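Local coordinates for protein S100-A5 (Homo sapiens, PDB 6WN7), which binds calcium through paired EF-hands, and also copper and zinc, as a homodimer, and recognises peptides with low specificity, at the interface of chains A and B. Sequence-based numbering; all coordinates share one arbitrary frame. Chains: chain A/B, Protein S100-A5.

The interface of chains A and B. Residues chain A 83-84, 86-87, 90; chain B 16-17, 19-20, 72.
Within the S100 homodimer, the C-terminal EF-hand helix of chain A (72-88) and the segment just after it pack against the first helix of chain B (7-23) and the start of its last helix (72-93); the interface is two-fold symmetric, so the patch has a twin. A:Asn87 is central. With CG anti to the backbone N (chi1 -172°), its amide is laid over one face of the B:Phe72 ring, A:Asn87 CG 4.0 Å from the ring centroid and the two planes 20° apart, which argues for stacking. From there A:Asn87 OD1, the amide oxygen, accepts a hydrogen bond from B:His20 NE2 at 2.7 Å. The imidazole donates nearly within its own plane, but the nitrogen stands above the carbonyl plane, off the lone pairs. The bond suggests that NE2 is likely to carry a proton. A:Phe90 comes tip to tip with B:His20 and stacks on it, centroids 3.9 Å and planes 15° apart, while B:Phe19 of the same chain covers the opposite imidazole face. An alanine at B:His20 would remove both the NE2 donor and the stacking surface, and would probably leave the A:Asn87 amide less firmly oriented and A:Phe90 more mobile. Beside this cluster, B:Val16 CG1 lies 3.8 Å from A:Phe90 CD1 as the two side chains slide past each other, and also touches A:Tyr86 CE2. The other methyl, B:Val16 CG2, meets the phenol ring of A:Tyr86 at CD2, 3.6 Å away.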
loop_
_atom_site.group_PDB
_atom_site.type_symbol
_atom_site.label_atom_id
_atom_site.label_comp_id
_atom_site.label_asym_id
_atom_site.label_seq_id
_atom_site.Cartn_x
_atom_site.Cartn_y
_atom_site.Cartn_z
ATOM N N SER A 83 4.963 -6.122 -1.432
ATOM C CA SER A 83 3.873 -6.747 -0.693
ATOM C C SER A 83 3.435 -8.036 -1.357
ATOM O O SER A 83 3.204 -9.042 -0.686
ATOM C CB SER A 83 2.682 -5.791 -0.643
ATOM O OG SER A 83 2.820 -4.873 0.411
ATOM N N MET A 84 3.313 -8.015 -2.681
ATOM C CA MET A 84 2.857 -9.188 -3.410
ATOM C C MET A 84 3.860 -10.324 -3.335
ATOM O O MET A 84 3.472 -11.492 -3.301
ATOM C CB MET A 84 2.602 -8.811 -4.864
ATOM C CG MET A 84 1.355 -7.994 -5.053
ATOM S SD MET A 84 1.044 -7.692 -6.799
ATOM C CE MET A 84 -0.456 -6.716 -6.728
ATOM N N TYR A 86 5.607 -11.191 -0.808
ATOM C CA TYR A 86 5.268 -11.917 0.423
ATOM C C TYR A 86 3.873 -12.547 0.345
ATOM O O TYR A 86 3.686 -13.688 0.762
ATOM C CB TYR A 86 5.413 -10.992 1.643
ATOM C CG TYR A 86 4.810 -11.543 2.918
ATOM C CD1 TYR A 86 4.847 -12.898 3.204
ATOM C CD2 TYR A 86 4.190 -10.712 3.836
ATOM C CE1 TYR A 86 4.288 -13.407 4.352
ATOM C CE2 TYR A 86 3.637 -11.220 4.993
ATOM C CZ TYR A 86 3.695 -12.569 5.247
ATOM O OH TYR A 86 3.140 -13.091 6.399
ATOM N N ASN A 87 2.890 -11.835 -0.211
ATOM C CA ASN A 87 1.547 -12.394 -0.330
ATOM C C ASN A 87 1.535 -13.654 -1.173
ATOM O O ASN A 87 0.760 -14.575 -0.903
ATOM C CB ASN A 87 0.590 -11.373 -0.941
ATOM C CG ASN A 87 -0.848 -11.834 -0.906
ATOM O OD1 ASN A 87 -1.442 -11.945 0.161
ATOM N ND2 ASN A 87 -1.412 -12.116 -2.070
ATOM N N PHE A 90 2.270 -16.484 1.187
ATOM C CA PHE A 90 1.731 -16.412 2.531
ATOM C C PHE A 90 1.374 -17.795 3.054
ATOM O O PHE A 90 0.599 -18.533 2.434
ATOM C CB PHE A 90 0.482 -15.538 2.530
ATOM C CG PHE A 90 -0.097 -15.330 3.885
ATOM C CD1 PHE A 90 0.467 -14.435 4.751
ATOM C CD2 PHE A 90 -1.194 -16.058 4.301
ATOM C CE1 PHE A 90 -0.075 -14.251 5.986
ATOM C CE2 PHE A 90 -1.722 -15.875 5.544
ATOM C CZ PHE A 90 -1.171 -14.974 6.371
ATOM N N VAL B 16 -0.355 -7.385 4.245
ATOM C CA VAL B 16 -0.643 -8.760 3.856
ATOM C C VAL B 16 -1.469 -9.471 4.919
ATOM O O VAL B 16 -2.509 -10.058 4.632
ATOM C CB VAL B 16 0.684 -9.507 3.573
ATOM C CG1 VAL B 16 0.439 -10.983 3.233
ATOM C CG2 VAL B 16 1.489 -8.780 2.472
ATOM N N THR B 17 -0.999 -9.473 6.160
ATOM C CA THR B 17 -1.702 -10.209 7.193
ATOM C C THR B 17 -3.075 -9.621 7.469
ATOM O O THR B 17 -3.995 -10.365 7.813
ATOM C CB THR B 17 -0.862 -10.269 8.461
ATOM O OG1 THR B 17 -0.733 -8.966 9.034
ATOM C CG2 THR B 17 0.517 -10.776 8.147
ATOM N N PHE B 19 -5.181 -8.271 5.182
ATOM C CA PHE B 19 -5.997 -8.868 4.126
ATOM C C PHE B 19 -6.408 -10.273 4.514
ATOM O O PHE B 19 -7.586 -10.615 4.496
ATOM C CB PHE B 19 -5.193 -8.878 2.824
ATOM C CG PHE B 19 -5.897 -9.505 1.672
ATOM C CD1 PHE B 19 -6.831 -8.803 0.939
ATOM C CD2 PHE B 19 -5.627 -10.798 1.308
ATOM C CE1 PHE B 19 -7.477 -9.393 -0.138
ATOM C CE2 PHE B 19 -6.281 -11.381 0.242
ATOM C CZ PHE B 19 -7.198 -10.675 -0.483
ATOM N N HIS B 20 -5.431 -11.088 4.917
ATOM C CA HIS B 20 -5.658 -12.508 5.174
ATOM C C HIS B 20 -6.479 -12.743 6.431
ATOM O O HIS B 20 -7.250 -13.702 6.479
ATOM C CB HIS B 20 -4.315 -13.226 5.209
ATOM C CG HIS B 20 -3.766 -13.497 3.842
ATOM N ND1 HIS B 20 -4.118 -14.603 3.099
ATOM C CD2 HIS B 20 -2.922 -12.783 3.064
ATOM C CE1 HIS B 20 -3.516 -14.557 1.927
ATOM N NE2 HIS B 20 -2.768 -13.473 1.889
ATOM N N PHE B 72 -5.927 -9.970 -3.797
ATOM C CA PHE B 72 -4.968 -9.036 -3.230
ATOM C C PHE B 72 -4.622 -7.918 -4.209
ATOM O O PHE B 72 -4.368 -6.790 -3.797
ATOM C CB PHE B 72 -3.714 -9.763 -2.764
ATOM C CG PHE B 72 -2.758 -8.873 -2.037
ATOM C CD1 PHE B 72 -2.968 -8.553 -0.719
ATOM C CD2 PHE B 72 -1.657 -8.342 -2.673
ATOM C CE1 PHE B 72 -2.105 -7.728 -0.061
ATOM C CE2 PHE B 72 -0.796 -7.518 -2.010
ATOM C CZ PHE B 72 -1.026 -7.205 -0.706
#